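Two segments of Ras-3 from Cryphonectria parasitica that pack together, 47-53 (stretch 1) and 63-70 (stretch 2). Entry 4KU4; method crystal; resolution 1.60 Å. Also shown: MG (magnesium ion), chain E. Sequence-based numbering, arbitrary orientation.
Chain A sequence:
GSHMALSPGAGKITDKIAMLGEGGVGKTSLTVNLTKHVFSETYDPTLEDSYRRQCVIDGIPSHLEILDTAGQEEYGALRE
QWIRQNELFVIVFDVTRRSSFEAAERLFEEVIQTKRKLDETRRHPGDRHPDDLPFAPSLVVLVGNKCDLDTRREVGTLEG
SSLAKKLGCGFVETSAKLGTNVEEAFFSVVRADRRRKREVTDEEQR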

ATOM      1  N   LEU A  47     -18.741  -1.705   5.052  1.00 14.37           N
ATOM      2  CA  LEU A  47     -17.771  -1.894   6.112  1.00 14.72           C
ATOM      3  C   LEU A  47     -16.573  -2.667   5.547  1.00 19.84           C
ATOM      4  O   LEU A  47     -16.730  -3.786   5.066  1.00 15.14           O
ATOM      5  CB  LEU A  47     -18.439  -2.634   7.268  1.00 24.69           C
ATOM      6  CG  LEU A  47     -17.670  -3.669   8.070  1.00 25.09           C
ATOM      7  CD1 LEU A  47     -17.253  -3.100   9.407  1.00 27.34           C
ATOM      8  N   GLU A  48     -15.392  -2.047   5.574  1.00 13.32           N
ATOM      9  CA  GLU A  48     -14.179  -2.642   4.995  1.00 14.97           C
ATOM     10  C   GLU A  48     -13.811  -3.993   5.567  1.00 15.35           C
ATOM     11  O   GLU A  48     -14.040  -4.267   6.741  1.00 14.24           O
ATOM     12  CB  GLU A  48     -12.976  -1.718   5.182  1.00 12.65           C
ATOM     13  CG  GLU A  48     -12.968  -0.542   4.253  1.00 22.07           C
ATOM     14  CD  GLU A  48     -13.940   0.530   4.672  1.00 29.31           C
ATOM     15  OE1 GLU A  48     -14.249   0.626   5.894  1.00 23.05           O
ATOM     16  OE2 GLU A  48     -14.395   1.269   3.773  1.00 25.95           O
ATOM     17  N   ASP A  49     -13.204  -4.830   4.733  1.00 17.89           N
ATOM     18  CA  ASP A  49     -12.776  -6.147   5.180  1.00 13.45           C
ATOM     19  C   ASP A  49     -11.268  -6.210   5.311  1.00 12.65           C
ATOM     20  O   ASP A  49     -10.553  -5.307   4.870  1.00 10.59           O
ATOM     21  CB  ASP A  49     -13.140  -7.229   4.140  1.00 19.51           C
ATOM     22  CG  ASP A  49     -14.642  -7.466   4.022  1.00 24.20           C
ATOM     23  OD1 ASP A  49     -15.032  -8.329   3.204  1.00 17.80           O
ATOM     24  OD2 ASP A  49     -15.438  -6.802   4.726  1.00 26.75           O
ATOM     25  N   SER A  50     -10.803  -7.268   5.977  1.00  8.40           N
ATOM     26  CA  SER A  50      -9.391  -7.601   6.003  1.00 13.00           C
ATOM     27  C   SER A  50      -9.350  -8.669   4.912  1.00 14.64           C
ATOM     28  O   SER A  50     -10.282  -9.471   4.795  1.00 12.07           O
ATOM     29  CB  SER A  50      -8.962  -8.174   7.340  1.00 16.57           C
ATOM     30  OG  SER A  50      -7.830  -9.007   7.201  1.00 22.38           O
ATOM     31  N   TYR A  51      -8.293  -8.680   4.110  1.00  9.96           N
ATOM     32  CA  TYR A  51      -8.185  -9.615   2.986  1.00 13.23           C
ATOM     33  C   TYR A  51      -6.913 -10.434   3.095  1.00  9.26           C
ATOM     34  O   TYR A  51      -5.953 -10.013   3.730  1.00  8.36           O
ATOM     35  CB  TYR A  51      -8.187  -8.852   1.654  1.00  9.60           C
ATOM     36  CG  TYR A  51      -9.464  -8.118   1.346  1.00 10.18           C
ATOM     37  CD1 TYR A  51     -10.481  -8.732   0.628  1.00 13.38           C
ATOM     38  CD2 TYR A  51      -9.651  -6.801   1.768  1.00 11.43           C
ATOM     39  CE1 TYR A  51     -11.658  -8.070   0.341  1.00 15.14           C
ATOM     40  CE2 TYR A  51     -10.828  -6.128   1.488  1.00 13.78           C
ATOM     41  CZ  TYR A  51     -11.824  -6.763   0.775  1.00 14.92           C
ATOM     42  OH  TYR A  51     -12.986  -6.103   0.481  1.00 14.76           O
ATOM     43  N   ARG A  52      -6.893 -11.611   2.468  1.00  9.49           N
ATOM     44  CA  ARG A  52      -5.724 -12.476   2.543  1.00  8.69           C
ATOM     45  C   ARG A  52      -5.237 -12.889   1.162  1.00  8.69           C
ATOM     46  O   ARG A  52      -6.032 -13.148   0.250  1.00  7.61           O
ATOM     47  CB  ARG A  52      -6.038 -13.739   3.354  1.00  7.22           C
ATOM     48  CG  ARG A  52      -6.320 -13.502   4.831  1.00  7.11           C
ATOM     49  CD  ARG A  52      -6.943 -14.734   5.479  1.00 13.04           C
ATOM     50  NE  ARG A  52      -8.159 -15.149   4.784  1.00 11.74           N
ATOM     51  CZ  ARG A  52      -9.368 -14.628   4.953  1.00 13.90           C
ATOM     52  NH1 ARG A  52      -9.582 -13.627   5.816  1.00 12.91           N
ATOM     53  NH2 ARG A  52     -10.376 -15.109   4.242  1.00 12.75           N
ATOM     54  N   ARG A  53      -3.923 -12.970   1.025  1.00  8.08           N
ATOM     55  CA  ARG A  53      -3.305 -13.537  -0.170  1.00 11.19           C
ATOM     56  C   ARG A  53      -2.230 -14.543   0.238  1.00 10.20           C
ATOM     57  O   ARG A  53      -1.226 -14.187   0.858  1.00 10.34           O
ATOM     58  CB  ARG A  53      -2.695 -12.430  -1.042  1.00 10.87           C
ATOM     59  CG  ARG A  53      -1.816 -12.951  -2.207  1.00 11.17           C
ATOM     60  CD  ARG A  53      -2.637 -13.525  -3.357  1.00 13.74           C
ATOM     61  NE  ARG A  53      -1.787 -14.206  -4.337  1.00 14.86           N
ATOM     62  CZ  ARG A  53      -1.265 -13.632  -5.419  1.00 22.10           C
ATOM     63  NH1 ARG A  53      -0.493 -14.336  -6.232  1.00 13.18           N
ATOM     64  NH2 ARG A  53      -1.502 -12.360  -5.691  1.00  9.94           N
ATOM     65  N   HIS A  63       1.961 -15.400   3.505  1.00 10.26           N
ATOM     66  CA  HIS A  63       0.518 -15.244   3.659  1.00  8.40           C
ATOM     67  C   HIS A  63       0.272 -13.827   4.158  1.00 11.45           C
ATOM     68  O   HIS A  63       0.495 -13.521   5.319  1.00 11.04           O
ATOM     69  CB  HIS A  63      -0.035 -16.291   4.636  1.00 10.97           C
ATOM     70  CG  HIS A  63      -1.533 -16.429   4.605  1.00  9.17           C
ATOM     71  ND1 HIS A  63      -2.198 -17.434   5.268  1.00 11.07           N
ATOM     72  CD2 HIS A  63      -2.485 -15.687   3.988  1.00  9.56           C
ATOM     73  CE1 HIS A  63      -3.500 -17.312   5.057  1.00  8.40           C
ATOM     74  NE2 HIS A  63      -3.698 -16.264   4.284  1.00 11.54           N
ATOM     75  N   LEU A  64      -0.158 -12.965   3.252  1.00  8.02           N
ATOM     76  CA  LEU A  64      -0.339 -11.557   3.552  1.00 10.07           C
ATOM     77  C   LEU A  64      -1.751 -11.340   4.081  1.00  8.37           C
ATOM     78  O   LEU A  64      -2.714 -11.874   3.538  1.00  9.43           O
ATOM     79  CB  LEU A  64      -0.121 -10.724   2.293  1.00  7.82           C
ATOM     80  CG  LEU A  64       1.100 -11.071   1.431  1.00 13.87           C
ATOM     81  CD1 LEU A  64       1.229 -10.144   0.209  1.00 10.48           C
ATOM     82  CD2 LEU A  64       2.364 -11.021   2.281  1.00 14.32           C
ATOM     83  N   GLU A  65      -1.866 -10.575   5.162  1.00  6.31           N
ATOM     84  CA  GLU A  65      -3.163 -10.144   5.658  1.00 10.06           C
ATOM     85  C   GLU A  65      -3.209  -8.638   5.441  1.00  7.73           C
ATOM     86  O   GLU A  65      -2.388  -7.899   5.983  1.00 11.74           O
ATOM     87  CB  GLU A  65      -3.325 -10.498   7.141  1.00 11.22           C
ATOM     88  CG  GLU A  65      -4.703 -10.187   7.725  1.00 15.19           C
ATOM     89  CD  GLU A  65      -4.952 -10.965   8.997  1.00 20.53           C
ATOM     90  OE1 GLU A  65      -5.862 -11.824   9.001  1.00 19.23           O
ATOM     91  OE2 GLU A  65      -4.222 -10.738   9.986  1.00 20.89           O
ATOM     92  N   ILE A  66      -4.159  -8.187   4.631  1.00  7.94           N
ATOM     93  CA  ILE A  66      -4.192  -6.779   4.246  1.00  7.75           C
ATOM     94  C   ILE A  66      -5.411  -6.099   4.845  1.00 12.16           C
ATOM     95  O   ILE A  66      -6.547  -6.468   4.559  1.00 10.15           O
ATOM     96  CB  ILE A  66      -4.202  -6.629   2.705  1.00 12.70           C
ATOM     97  CG1 ILE A  66      -2.941  -7.254   2.112  1.00 15.23           C
ATOM     98  CG2 ILE A  66      -4.268  -5.169   2.299  1.00  8.34           C
ATOM     99  CD1 ILE A  66      -3.225  -8.204   1.005  1.00 14.70           C
ATOM    100  N   LEU A  67      -5.149  -5.107   5.691  1.00  7.25           N
ATOM    101  CA  LEU A  67      -6.194  -4.271   6.257  1.00 10.23           C
ATOM    102  C   LEU A  67      -6.620  -3.159   5.295  1.00  9.54           C
ATOM    103  O   LEU A  67      -5.877  -2.217   5.043  1.00  8.38           O
ATOM    104  CB  LEU A  67      -5.724  -3.678   7.589  1.00  8.35           C
ATOM    105  CG  LEU A  67      -6.808  -2.922   8.355  1.00 11.37           C
ATOM    106  CD1 LEU A  67      -7.869  -3.866   8.876  1.00 20.29           C
ATOM    107  CD2 LEU A  67      -6.193  -2.118   9.490  1.00 20.52           C
ATOM    108  N   ASP A  68      -7.820  -3.285   4.742  1.00 11.08           N
ATOM    109  CA  ASP A  68      -8.395  -2.227   3.930  1.00 12.39           C
ATOM    110  C   ASP A  68      -8.966  -1.245   4.939  1.00 12.76           C
ATOM    111  O   ASP A  68      -9.380  -1.652   6.032  1.00 11.05           O
ATOM    112  CB  ASP A  68      -9.494  -2.802   3.019  1.00  9.01           C
ATOM    113  CG  ASP A  68      -9.974  -1.815   1.964  1.00 11.14           C
ATOM    114  OD1 ASP A  68      -9.347  -0.754   1.795  1.00 11.46           O
ATOM    115  OD2 ASP A  68     -10.983  -2.105   1.287  1.00 11.67           O
ATOM    116  N   THR A  69      -8.940   0.040   4.606  1.00 10.98           N
ATOM    117  CA  THR A  69      -9.335   1.080   5.555  1.00 11.52           C
ATOM    118  C   THR A  69     -10.187   2.145   4.894  1.00 16.94           C
ATOM    119  O   THR A  69     -10.184   2.312   3.680  1.00 11.72           O
ATOM    120  CB  THR A  69      -8.120   1.797   6.175  1.00 12.12           C
ATOM    121  OG1 THR A  69      -7.390   2.484   5.146  1.00 13.03           O
ATOM    122  CG2 THR A  69      -7.189   0.806   6.897  1.00  8.94           C
ATOM    123  N   ALA A  70     -10.897   2.893   5.728  1.00 17.81           N
ATOM    124  CA  ALA A  70     -11.728   3.986   5.267  1.00 17.84           C
ATOM    125  C   ALA A  70     -12.416   4.589   6.480  1.00 23.58           C
ATOM    126  O   ALA A  70     -12.745   3.867   7.420  1.00 25.19           O
ATOM    127  CB  ALA A  70     -12.749   3.492   4.278  1.00 24.81           C
TER
HETATM  128 MG    MG E 303     -16.792  -7.690   6.252  1.00 23.10          MG
HETATM  129  O   HOH W   1     -18.070  -6.259   5.440  1.00 26.01           O
HETATM  130  O   HOH W   2     -12.113   0.806   7.892  1.00 35.76           O
HETATM  131  O   HOH W   3     -16.156  -6.234   7.685  1.00 19.04           O
HETATM  132  O   HOH W   4     -13.010  -3.554   1.834  1.00 10.40           O
HETATM  133  O   HOH W   5      -8.048 -11.987   7.496  1.00 16.73           O
HETATM  134  O   HOH W   6     -18.599  -8.154   7.489  1.00 26.20           O
HETATM  135  O   HOH W   7     -17.979  -8.809   5.088  1.00 30.62           O
HETATM  136  O   HOH W   8     -15.626  -9.406   7.090  1.00 24.58           O

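Water carries much of the side-chain contact here, while the direct hydrogen bonds between the stretches are all backbone to backbone. Water 4 joins D49 N (3.2 Å), Y51 OH (2.9 Å) and D68 OD2 (2.6 Å). It accepts from D49 N and donates to D68 OD2. Water 5 does similar work beside the strands. It accepts from R52 NH1 (2.8 Å), donates to E65 OE1 (2.7 Å) and bonds to S50 OG (3.0 Å). The arginine and glutamate are thus linked through water. Water 2 donates to E48 OE1 (2.9 Å) and A70 O (3.2 Å).

The strands 50-53 and 63-67 run antiparallel. Y51 pairs with I66 through Y51 N to I66 O (2.9 Å) and I66 N to Y51 O (2.7 Å). R53 pairs with L64 through R53 N to L64 O (3.0 Å) and L64 N to R53 O (2.9 Å). At the other end, past S50 and L67, D68 N makes a weak bond of 3.4 Å to D49 O.

Side chains alternate between the faces. S50, R52, E65 and L67 share one, Y51, R53, L64 and I66 the other. The Y51 ring meets D68 edge-on, with CE2 3.9 Å from D68 CB. The CA-to-CB bond of D49 points away from the other stretch, and its OD2 binds the magnesium ion at 2.2 Å.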